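Long-range contacts in uncharacterized protein MTH_862 (Methanothermobacter thermautotrophicus, PDB 2R47), which is of unknown function but belongs to a family conserved in archaea and pairs as a two-chain assembly with a doubly wound alpha/beta fold: residues C124-F129 and N145-G150; L88-G93 and G118-L123; V18-V23 and Y47-K52; A26-F31 and G83-L88. One frame throughout, in Å; residues are numbered along the deposited sequence. Where two conformers were deposited one is given.

Contact 1. Residues C124-F129 and N145-G150; sequences CYMDMF and NADIDG
The side chain of Asn145 reaches across to the loop that follows strand 118-125. With CG anti to its own backbone N (chi1 175°), it brings OD1 to the amide of Asp127, and the hydrogen bond from Asp127 N to Asn145 OD1 is short at 2.7 Å, although the donor sits above the amide plane. The Asp127 side chain crosses that of Asn145 at about a right angle, yet the carboxylate and amide planes are only 28° apart, with no capping bond to the helix that begins after it. On the same face, Cys124 SG rests 3.6 Å from Asn145 OD1. An alanine in place of Asn145 would remove this acceptor and would probably leave the type I' turn from Tyr125 to Met128 less firmly fixed to the neighbouring strand.

On the other face the Tyr125 side chain crosses Ile148 obliquely, CD1 lying 3.8 Å from Ala146 CB and 3.7 Å from Ile148 CG1. Met126 starts out pointing away from strand 142-154, but its bends at chi2 and chi3 bring SD back to a weak, fairly straight bond from Ile148 N (3.5 Å, 165° at the hydrogen). The backbones pair as parallel strands, Ala146 N bonding to Cys124 O at 3.0 Å and Met126 N to Ala146 O at 2.9 Å.

Strand 142-154 thus lies beside strand 118-125 at one margin of the chain's sheet. Its outer side pairs antiparallel with a strand of the second subunit, so the sheet runs on across the dimer, while Phe41 meets the Tyr125 ring and Phe129 packs against Trp134 and Phe140.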
# COMPACT_ATOMS: atom_id res chain seq x y z
N CYS A 124 3.09 5.29 -10.18
CA CYS A 124 4.40 5.07 -9.59
C CYS A 124 4.72 6.12 -8.52
O CYS A 124 3.94 7.03 -8.27
CB CYS A 124 5.49 5.07 -10.70
SG CYS A 124 5.64 6.64 -11.60
N TYR A 125 5.88 5.94 -7.87
CA TYR A 125 6.35 6.86 -6.87
C TYR A 125 7.70 7.38 -7.32
O TYR A 125 8.45 6.66 -7.99
CB TYR A 125 6.45 6.20 -5.50
CG TYR A 125 5.08 5.84 -4.95
CD1 TYR A 125 4.39 6.69 -4.07
CD2 TYR A 125 4.45 4.67 -5.39
CE1 TYR A 125 3.11 6.33 -3.60
CE2 TYR A 125 3.16 4.34 -4.96
CZ TYR A 125 2.49 5.16 -4.07
OH TYR A 125 1.23 4.75 -3.68
N MET A 126 8.01 8.60 -6.90
CA MET A 126 9.33 9.21 -7.09
C MET A 126 9.72 9.26 -8.57
O MET A 126 10.91 9.12 -8.90
CB MET A 126 10.41 8.48 -6.26
CG MET A 126 10.02 8.31 -4.78
SD MET A 126 9.50 9.81 -3.93
CE MET A 126 11.11 10.60 -3.71
N ASP A 127 8.72 9.41 -9.45
CA ASP A 127 8.93 9.61 -10.90
C ASP A 127 9.61 8.42 -11.57
O ASP A 127 10.39 8.58 -12.52
CB ASP A 127 9.74 10.88 -11.13
CG ASP A 127 9.32 11.64 -12.38
OD1 ASP A 127 8.27 11.31 -13.01
OD2 ASP A 127 10.07 12.59 -12.72
N MET A 128 9.32 7.22 -11.09
CA MET A 128 10.06 6.04 -11.51
C MET A 128 9.99 5.84 -13.01
O MET A 128 11.01 5.52 -13.63
CB MET A 128 9.51 4.79 -10.79
CG MET A 128 10.46 3.61 -10.75
SD MET A 128 11.92 3.91 -9.71
CE MET A 128 11.13 4.30 -8.13
N PHE A 129 8.80 5.96 -13.60
CA PHE A 129 8.72 5.67 -15.02
C PHE A 129 9.51 6.65 -15.91
O PHE A 129 10.19 6.24 -16.86
CB PHE A 129 7.29 5.61 -15.49
CG PHE A 129 6.55 4.39 -15.02
CD1 PHE A 129 7.09 3.14 -15.25
CD2 PHE A 129 5.34 4.51 -14.38
CE1 PHE A 129 6.38 1.96 -14.84
CE2 PHE A 129 4.63 3.36 -13.96
CZ PHE A 129 5.18 2.11 -14.18
N ASN A 145 1.87 9.97 -10.63
CA ASN A 145 3.13 9.85 -9.92
C ASN A 145 3.02 10.51 -8.55
O ASN A 145 2.54 11.64 -8.48
CB ASN A 145 4.26 10.51 -10.71
CG ASN A 145 5.57 10.51 -9.94
OD1 ASN A 145 5.98 9.49 -9.40
ND2 ASN A 145 6.22 11.66 -9.86
N ALA A 146 3.45 9.86 -7.48
CA ALA A 146 3.43 10.54 -6.17
C ALA A 146 4.82 10.60 -5.55
O ALA A 146 5.62 9.67 -5.74
CB ALA A 146 2.50 9.79 -5.21
N ASP A 147 5.08 11.63 -4.72
CA ASP A 147 6.32 11.65 -4.00
C ASP A 147 6.00 11.50 -2.53
O ASP A 147 4.99 12.00 -2.07
CB ASP A 147 7.08 12.98 -4.19
CG ASP A 147 7.53 13.19 -5.63
OD1 ASP A 147 7.68 12.23 -6.39
OD2 ASP A 147 7.68 14.35 -6.03
N ILE A 148 6.90 10.83 -1.82
CA ILE A 148 6.70 10.53 -0.41
C ILE A 148 7.86 11.12 0.38
O ILE A 148 9.02 10.97 -0.00
CB ILE A 148 6.78 8.98 -0.16
CG1 ILE A 148 5.76 8.21 -0.99
CG2 ILE A 148 6.69 8.62 1.37
CD1 ILE A 148 4.34 8.69 -0.89
N ASP A 149 7.53 11.80 1.48
CA ASP A 149 8.53 12.16 2.46
C ASP A 149 7.91 12.30 3.84
O ASP A 149 6.68 12.48 3.99
CB ASP A 149 9.37 13.37 2.02
CG ASP A 149 8.67 14.67 2.21
OD1 ASP A 149 7.49 14.68 2.61
OD2 ASP A 149 9.35 15.70 1.97
N GLY A 150 8.71 12.20 4.86
CA GLY A 150 8.11 12.07 6.18
C GLY A 150 9.12 12.18 7.26
O GLY A 150 10.24 12.64 7.03

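Contact 2. Residues L88-G93 and G118-L123; sequences LVLLGG and GELMGL
Neither strand carries an aromatic ring; the flat groups that meet are peptide units, and side chains stand on both faces of the sheet they build. Val89, Leu91, Met121 and Leu123 occupy one face, Leu88, Leu90 and Leu120 the other. This is the pairing of two parallel strands in a beta-alpha-beta unit, strand 88-91 passing through helix 103-113 to strand 118-125, near the middle of a doubly wound alpha/beta fold. The short strand axes run 4.4 Å apart at 28°, a marked twist.

On the first face Leu123 is central. Its CB touches Val89 CG1 at 3.7 Å and Leu91 CD2 at 3.9 Å; the Leu91 and Leu123 side chains lie alongside, pointing the same way, whereas Val89 crosses Leu123 obliquely. Phe19 of helix 11-22 packs over Val89, Met121 and Leu123. On the second face Leu120, with CG anti to its backbone N, sends CD1 to within 4.1 Å of Leu90 CG, and Val106, Leu109 and Val110 of helix 103-113 cover the leucines. Gly122, between Met121 and Leu123, adds no side chain to this face, and the ring of Phe129 comes close to its CA.

The ladder alternates without a break, from Leu88 N to Glu119 O, Met121 N to Leu88 O, Leu90 N to Met121 O and Leu123 N to Leu90 O. The tightest of the four, Leu90 N to Met121 O at 2.8 Å, has its donor above the carbonyl plane. Past the end of strand 88-91 the pairing slackens to a weak, bent bond, with Gly92 N 3.2 Å from Leu123 O and an angle of 128° at the hydrogen.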
# COMPACT_ATOMS: atom_id res chain seq x y z
N LEU A 88 -4.98 -1.01 -18.35
CA LEU A 88 -3.89 -1.75 -17.79
C LEU A 88 -3.01 -0.75 -17.05
O LEU A 88 -2.52 0.18 -17.65
CB LEU A 88 -3.09 -2.48 -18.88
CG LEU A 88 -1.86 -3.27 -18.40
CD1 LEU A 88 -2.12 -4.30 -17.28
CD2 LEU A 88 -1.17 -3.93 -19.64
N VAL A 89 -2.81 -0.98 -15.75
CA VAL A 89 -2.03 -0.08 -14.93
C VAL A 89 -0.69 -0.76 -14.62
O VAL A 89 -0.62 -1.79 -13.90
CB VAL A 89 -2.80 0.30 -13.58
CG1 VAL A 89 -1.94 1.29 -12.74
CG2 VAL A 89 -4.26 0.81 -13.87
N LEU A 90 0.38 -0.19 -15.16
CA LEU A 90 1.73 -0.67 -14.83
C LEU A 90 2.18 0.02 -13.54
O LEU A 90 2.08 1.26 -13.42
CB LEU A 90 2.72 -0.32 -15.96
CG LEU A 90 2.30 -0.84 -17.35
CD1 LEU A 90 3.45 -0.43 -18.41
CD2 LEU A 90 1.99 -2.34 -17.31
N LEU A 91 2.71 -0.77 -12.61
CA LEU A 91 3.22 -0.26 -11.34
C LEU A 91 4.71 0.00 -11.44
O LEU A 91 5.43 -0.68 -12.21
CB LEU A 91 2.83 -1.23 -10.18
CG LEU A 91 1.29 -1.38 -10.11
CD1 LEU A 91 0.92 -2.47 -9.07
CD2 LEU A 91 0.57 -0.08 -9.72
N GLY A 92 5.18 1.02 -10.70
CA GLY A 92 6.55 1.48 -10.86
C GLY A 92 7.67 0.45 -10.71
O GLY A 92 8.72 0.57 -11.37
N GLY A 93 7.47 -0.53 -9.84
CA GLY A 93 8.45 -1.59 -9.61
C GLY A 93 8.84 -2.31 -10.88
O GLY A 93 9.97 -2.81 -10.99
N GLY A 118 -7.96 -0.02 -25.50
CA GLY A 118 -7.96 0.22 -24.05
C GLY A 118 -6.91 1.26 -23.65
O GLY A 118 -6.17 1.75 -24.50
N GLU A 119 -6.86 1.64 -22.38
CA GLU A 119 -5.97 2.70 -21.92
C GLU A 119 -4.77 2.07 -21.20
O GLU A 119 -4.96 1.14 -20.41
CB GLU A 119 -6.74 3.60 -20.95
CG GLU A 119 -5.92 4.57 -20.13
CD GLU A 119 -6.77 5.60 -19.41
OE1 GLU A 119 -7.77 6.06 -20.00
OE2 GLU A 119 -6.46 5.96 -18.26
N LEU A 120 -3.58 2.60 -21.47
CA LEU A 120 -2.40 2.18 -20.76
C LEU A 120 -2.09 3.27 -19.72
O LEU A 120 -1.92 4.44 -20.07
CB LEU A 120 -1.22 2.01 -21.71
CG LEU A 120 0.09 1.56 -21.05
CD1 LEU A 120 -0.18 0.12 -20.41
CD2 LEU A 120 1.30 1.65 -22.06
N MET A 121 -1.95 2.86 -18.47
CA MET A 121 -1.61 3.78 -17.40
C MET A 121 -0.40 3.32 -16.60
O MET A 121 -0.06 2.14 -16.58
CB MET A 121 -2.80 3.92 -16.44
CG MET A 121 -3.96 4.67 -17.05
SD MET A 121 -5.28 5.02 -15.87
CE MET A 121 -4.34 5.36 -14.34
N GLY A 122 0.24 4.28 -15.94
CA GLY A 122 1.23 3.99 -14.94
C GLY A 122 0.93 4.65 -13.61
O GLY A 122 0.49 5.81 -13.53
N LEU A 123 1.21 3.93 -12.55
CA LEU A 123 1.03 4.49 -11.23
C LEU A 123 2.37 4.24 -10.56
O LEU A 123 2.80 3.10 -10.45
CB LEU A 123 -0.07 3.68 -10.54
CG LEU A 123 -0.93 4.21 -9.43
CD1 LEU A 123 -1.71 5.42 -9.92
CD2 LEU A 123 -1.93 3.05 -9.06

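Contact 3. Residues V18-V23 and Y47-K52; sequences VFREAV and YAVRDK
The carbonyl oxygen of Ala48 is the best-held polar atom between the two segments, gripped by one hydrogen bond. Arg20 NE donates to Ala48 O at 2.9 Å, onto a lone pair in the carbonyl plane, and the oxygen lies at the edge of the guanidinium, near its plane. The extended Arg20 chain from CG to NE brings the group there, sliding past Val49 in the opposite direction.

Next to this bond Val49 sits between Phe19 of helix 11-22 and Val23, the first residue past its end. Its CG2 meets the edge of the Phe19 ring, 3.8 Å from CE2, and its CG1 lies 3.7 Å from Val23 CG2, which also lies over one face of that ring, near its rim. Lys52 crosses Val23 obliquely, placing CE 3.8 Å from Val23 CG2, while NZ bonds to Ala26 O and forms a long salt bridge with Asp51. An alanine instead of Lys52 would lose the bond to Ala26 and the methylene cover over Val23, and would probably loosen the turn against the end of helix 11-22.

The C-terminal ends of helices 11-22 and 40-48 thus meet on one face of the sheet, Val23, Val49 and Lys52 resting on Ile29 of strand 28-33 and Phe19 on Met121 and Leu123.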
# COMPACT_ATOMS: atom_id res chain seq x y z
N VAL A 18 -7.87 10.99 -7.90
CA VAL A 18 -7.41 11.21 -9.29
C VAL A 18 -7.36 9.88 -10.06
O VAL A 18 -7.56 9.85 -11.26
CB VAL A 18 -6.08 11.98 -9.41
CG1 VAL A 18 -6.22 13.36 -8.75
CG2 VAL A 18 -4.91 11.17 -8.80
N PHE A 19 -7.10 8.78 -9.35
CA PHE A 19 -7.16 7.46 -9.99
C PHE A 19 -8.62 7.14 -10.35
O PHE A 19 -8.92 6.75 -11.51
CB PHE A 19 -6.56 6.35 -9.08
CG PHE A 19 -6.54 4.98 -9.75
CD1 PHE A 19 -5.67 4.72 -10.80
CD2 PHE A 19 -7.48 4.01 -9.38
CE1 PHE A 19 -5.69 3.46 -11.47
CE2 PHE A 19 -7.51 2.78 -10.05
CZ PHE A 19 -6.59 2.50 -11.04
N ARG A 20 -9.54 7.33 -9.40
CA ARG A 20 -10.95 7.08 -9.70
C ARG A 20 -11.42 7.85 -10.92
O ARG A 20 -12.15 7.32 -11.72
CB ARG A 20 -11.83 7.51 -8.53
CG ARG A 20 -11.73 6.58 -7.35
CD ARG A 20 -12.93 6.76 -6.38
NE ARG A 20 -12.49 6.28 -5.07
CZ ARG A 20 -11.96 7.04 -4.12
NH1 ARG A 20 -11.87 8.36 -4.27
NH2 ARG A 20 -11.55 6.46 -2.97
N GLU A 21 -10.97 9.10 -11.03
CA GLU A 21 -11.30 9.96 -12.17
C GLU A 21 -10.70 9.41 -13.46
O GLU A 21 -11.39 9.37 -14.49
CB GLU A 21 -10.73 11.36 -11.92
CG GLU A 21 -11.47 12.12 -10.86
CD GLU A 21 -10.79 13.43 -10.52
OE1 GLU A 21 -9.67 13.74 -11.01
OE2 GLU A 21 -11.39 14.18 -9.73
N ALA A 22 -9.42 9.01 -13.39
CA ALA A 22 -8.71 8.47 -14.55
C ALA A 22 -9.41 7.22 -15.12
O ALA A 22 -9.48 7.06 -16.32
CB ALA A 22 -7.22 8.19 -14.21
N VAL A 23 -9.95 6.34 -14.27
CA VAL A 23 -10.59 5.10 -14.73
C VAL A 23 -12.13 5.10 -14.70
O VAL A 23 -12.76 4.04 -14.71
CB VAL A 23 -10.05 3.86 -13.96
CG1 VAL A 23 -8.52 3.77 -14.19
CG2 VAL A 23 -10.38 3.97 -12.46
N TYR A 47 -9.11 -1.27 -4.22
CA TYR A 47 -10.06 -0.87 -3.20
C TYR A 47 -10.78 0.42 -3.56
O TYR A 47 -11.98 0.52 -3.38
CB TYR A 47 -9.40 -0.70 -1.80
CG TYR A 47 -10.49 -0.56 -0.72
CD1 TYR A 47 -11.28 -1.67 -0.37
CD2 TYR A 47 -10.74 0.67 -0.09
CE1 TYR A 47 -12.29 -1.57 0.60
CE2 TYR A 47 -11.76 0.79 0.91
CZ TYR A 47 -12.53 -0.34 1.22
OH TYR A 47 -13.56 -0.28 2.18
N ALA A 48 -10.06 1.41 -4.05
CA ALA A 48 -10.66 2.70 -4.42
C ALA A 48 -11.66 2.56 -5.56
O ALA A 48 -12.53 3.42 -5.73
CB ALA A 48 -9.53 3.70 -4.80
N VAL A 49 -11.46 1.54 -6.40
CA VAL A 49 -12.39 1.28 -7.51
C VAL A 49 -12.98 -0.12 -7.41
O VAL A 49 -13.14 -0.79 -8.43
CB VAL A 49 -11.74 1.54 -8.89
CG1 VAL A 49 -11.36 3.02 -9.02
CG2 VAL A 49 -10.50 0.62 -9.15
N ARG A 50 -13.41 -0.50 -6.20
CA ARG A 50 -13.83 -1.88 -5.94
C ARG A 50 -15.14 -2.23 -6.65
O ARG A 50 -15.54 -3.40 -6.68
CB ARG A 50 -13.97 -2.10 -4.44
CG ARG A 50 -14.82 -1.04 -3.72
CD ARG A 50 -14.87 -1.36 -2.23
NE ARG A 50 -15.64 -0.40 -1.42
CZ ARG A 50 -15.22 0.83 -1.10
NH1 ARG A 50 -14.04 1.26 -1.54
NH2 ARG A 50 -15.97 1.64 -0.33
N ASP A 51 -15.80 -1.22 -7.21
CA ASP A 51 -16.97 -1.43 -8.06
C ASP A 51 -16.65 -2.13 -9.39
O ASP A 51 -17.54 -2.67 -10.10
CB ASP A 51 -17.72 -0.09 -8.32
CG ASP A 51 -16.81 1.02 -8.87
OD1 ASP A 51 -15.85 1.46 -8.22
OD2 ASP A 51 -17.11 1.51 -9.98
N LYS A 52 -15.38 -2.06 -9.78
CA LYS A 52 -14.95 -2.58 -11.07
C LYS A 52 -14.49 -4.01 -10.89
O LYS A 52 -14.44 -4.51 -9.79
CB LYS A 52 -13.82 -1.73 -11.62
CG LYS A 52 -14.32 -0.35 -11.98
CD LYS A 52 -13.22 0.50 -12.51
CE LYS A 52 -13.66 1.97 -12.55
NZ LYS A 52 -15.01 2.18 -13.19

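Contact 4. Residues A26-F31 and G83-L88; sequences AERIGF and GNVDVL
Strand 28-31 pairs in parallel with the start of strand 88-91, Ile29 opposite Val87 and Gly30 opposite Leu88, and an extra residue at the corner before it, Asp86, lets both Asp86 N and Val87 N bond to the single acceptor Arg28 O, in the manner of a beta bulge.

Asp86 answers with its side chain. Its CG occupies the crowded position between backbone N and carbonyl carbon (chi1 56°), which turns the carboxylate back onto residues 26-28. There OD2 accepts Glu27 N at 3.0 Å on its syn lone pair and Arg28 N at 3.2 Å from above the carboxylate plane. Glu27 OE1 is 4.4 Å from Asp86 OD2, and this like charge may raise the proton affinity of the pair, though the two N-H donors would offset it.

Arg28, extended from CG to NE, runs the other way along the 83-85 loop. NH2 donates to Gly83 O at 2.9 Å, the oxygen lying at the guanidinium edge near its plane, and NE makes weak bonds to Gly83 O and Asn84 O. A side chain at Gly83 would collide with NH2. Val85 crosses Arg28 at about a right angle, its CG1 3.5 Å from Gly30 N; a beta carbon on Gly30 would come too close to it. On the opposite face Ala26 CB packs 3.5 Å from Val87 CG2.

Strand 28-33 stands between strands 53-58 and 88-91 in the sheet. The Ile29 backbone bonds to Asp53 and Ile55, Ile57 and Leu114 touch Leu88, and Phe31 touches Ala42, Phe45 and Ala46 of helix 40-48.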
# COMPACT_ATOMS: atom_id res chain seq x y z
N ALA A 26 -14.02 2.82 -17.13
CA ALA A 26 -13.51 1.45 -17.27
C ALA A 26 -14.41 0.43 -16.60
O ALA A 26 -15.02 0.72 -15.59
CB ALA A 26 -12.09 1.32 -16.65
N GLU A 27 -14.41 -0.79 -17.13
CA GLU A 27 -15.13 -1.91 -16.53
C GLU A 27 -14.15 -2.83 -15.77
O GLU A 27 -14.51 -3.41 -14.76
CB GLU A 27 -15.80 -2.77 -17.62
CG GLU A 27 -16.94 -2.14 -18.39
CD GLU A 27 -17.62 -3.10 -19.42
OE1 GLU A 27 -17.09 -4.20 -19.80
OE2 GLU A 27 -18.73 -2.72 -19.86
N ARG A 28 -12.96 -3.04 -16.35
CA ARG A 28 -12.04 -4.06 -15.89
C ARG A 28 -10.66 -3.44 -15.88
O ARG A 28 -10.19 -2.97 -16.92
CB ARG A 28 -12.09 -5.29 -16.82
CG ARG A 28 -11.24 -6.48 -16.36
CD ARG A 28 -11.57 -7.82 -17.07
NE ARG A 28 -10.48 -8.80 -16.95
CZ ARG A 28 -10.42 -9.72 -15.99
NH1 ARG A 28 -11.39 -9.81 -15.09
NH2 ARG A 28 -9.43 -10.57 -15.97
N ILE A 29 -10.03 -3.45 -14.71
CA ILE A 29 -8.69 -2.91 -14.55
C ILE A 29 -7.72 -4.02 -14.16
O ILE A 29 -8.04 -4.88 -13.35
CB ILE A 29 -8.66 -1.80 -13.48
CG1 ILE A 29 -9.63 -0.67 -13.88
CG2 ILE A 29 -7.22 -1.21 -13.32
CD1 ILE A 29 -9.78 0.40 -12.81
N GLY A 30 -6.54 -3.97 -14.75
CA GLY A 30 -5.47 -4.93 -14.47
C GLY A 30 -4.35 -4.11 -13.88
O GLY A 30 -4.04 -3.06 -14.41
N PHE A 31 -3.78 -4.56 -12.77
CA PHE A 31 -2.59 -3.89 -12.17
C PHE A 31 -1.45 -4.87 -12.32
O PHE A 31 -1.59 -5.98 -11.85
CB PHE A 31 -2.83 -3.64 -10.67
CG PHE A 31 -3.97 -2.67 -10.39
CD1 PHE A 31 -3.72 -1.31 -10.22
CD2 PHE A 31 -5.29 -3.14 -10.24
CE1 PHE A 31 -4.76 -0.41 -9.93
CE2 PHE A 31 -6.35 -2.24 -9.95
CZ PHE A 31 -6.07 -0.88 -9.80
N GLY A 83 -8.23 -12.60 -17.80
CA GLY A 83 -9.10 -11.86 -18.71
C GLY A 83 -8.43 -10.56 -19.08
O GLY A 83 -7.82 -9.89 -18.23
N ASN A 84 -8.57 -10.14 -20.32
CA ASN A 84 -7.97 -8.87 -20.63
C ASN A 84 -8.78 -7.72 -20.01
O ASN A 84 -9.89 -7.92 -19.47
CB ASN A 84 -7.63 -8.73 -22.13
CG ASN A 84 -8.81 -8.67 -22.98
OD1 ASN A 84 -8.70 -8.72 -24.21
ND2 ASN A 84 -9.97 -8.59 -22.37
N VAL A 85 -8.19 -6.54 -20.06
CA VAL A 85 -8.72 -5.43 -19.29
C VAL A 85 -8.88 -4.24 -20.18
O VAL A 85 -8.23 -4.17 -21.23
CB VAL A 85 -7.77 -5.08 -18.10
CG1 VAL A 85 -7.61 -6.30 -17.18
CG2 VAL A 85 -6.37 -4.69 -18.62
N ASP A 86 -9.74 -3.31 -19.81
CA ASP A 86 -9.84 -2.09 -20.62
C ASP A 86 -8.96 -0.95 -20.08
O ASP A 86 -8.77 0.05 -20.75
CB ASP A 86 -11.30 -1.69 -20.90
CG ASP A 86 -12.10 -1.52 -19.64
OD1 ASP A 86 -11.66 -0.72 -18.81
OD2 ASP A 86 -13.15 -2.17 -19.46
N VAL A 87 -8.40 -1.12 -18.88
CA VAL A 87 -7.28 -0.24 -18.45
C VAL A 87 -6.21 -1.14 -17.86
O VAL A 87 -6.49 -1.96 -16.95
CB VAL A 87 -7.67 0.79 -17.33
CG1 VAL A 87 -6.42 1.64 -16.91
CG2 VAL A 87 -8.77 1.74 -17.83
N LEU A 88 -4.98 -1.01 -18.35
CA LEU A 88 -3.89 -1.75 -17.79
C LEU A 88 -3.01 -0.75 -17.05
O LEU A 88 -2.52 0.18 -17.65
CB LEU A 88 -3.09 -2.48 -18.88
CG LEU A 88 -1.86 -3.27 -18.40
CD1 LEU A 88 -2.12 -4.30 -17.28
CD2 LEU A 88 -1.17 -3.93 -19.64

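From the N terminus, contact 3 opens first, at the end of helix 11-22, and closes at the turn after helix 40-48. Contact 4 opens within that span at 26-31 and closes beyond it at 83-88, so the two cross. Contact 2 begins at Leu88, the residue it shares with contact 4, and closes the crossover through helix 103-113. Contact 1 follows in series, opening at the end of strand 118-125 and closing at 145-150 on strand 142-154, after helices 128-131 and 134-137. Contacts 4, 2 and 1 join successive strand pairs from 28-33 to 142-154, while contact 3 joins two helix ends on one face. Phe129 of contact 1 packs against contact 2.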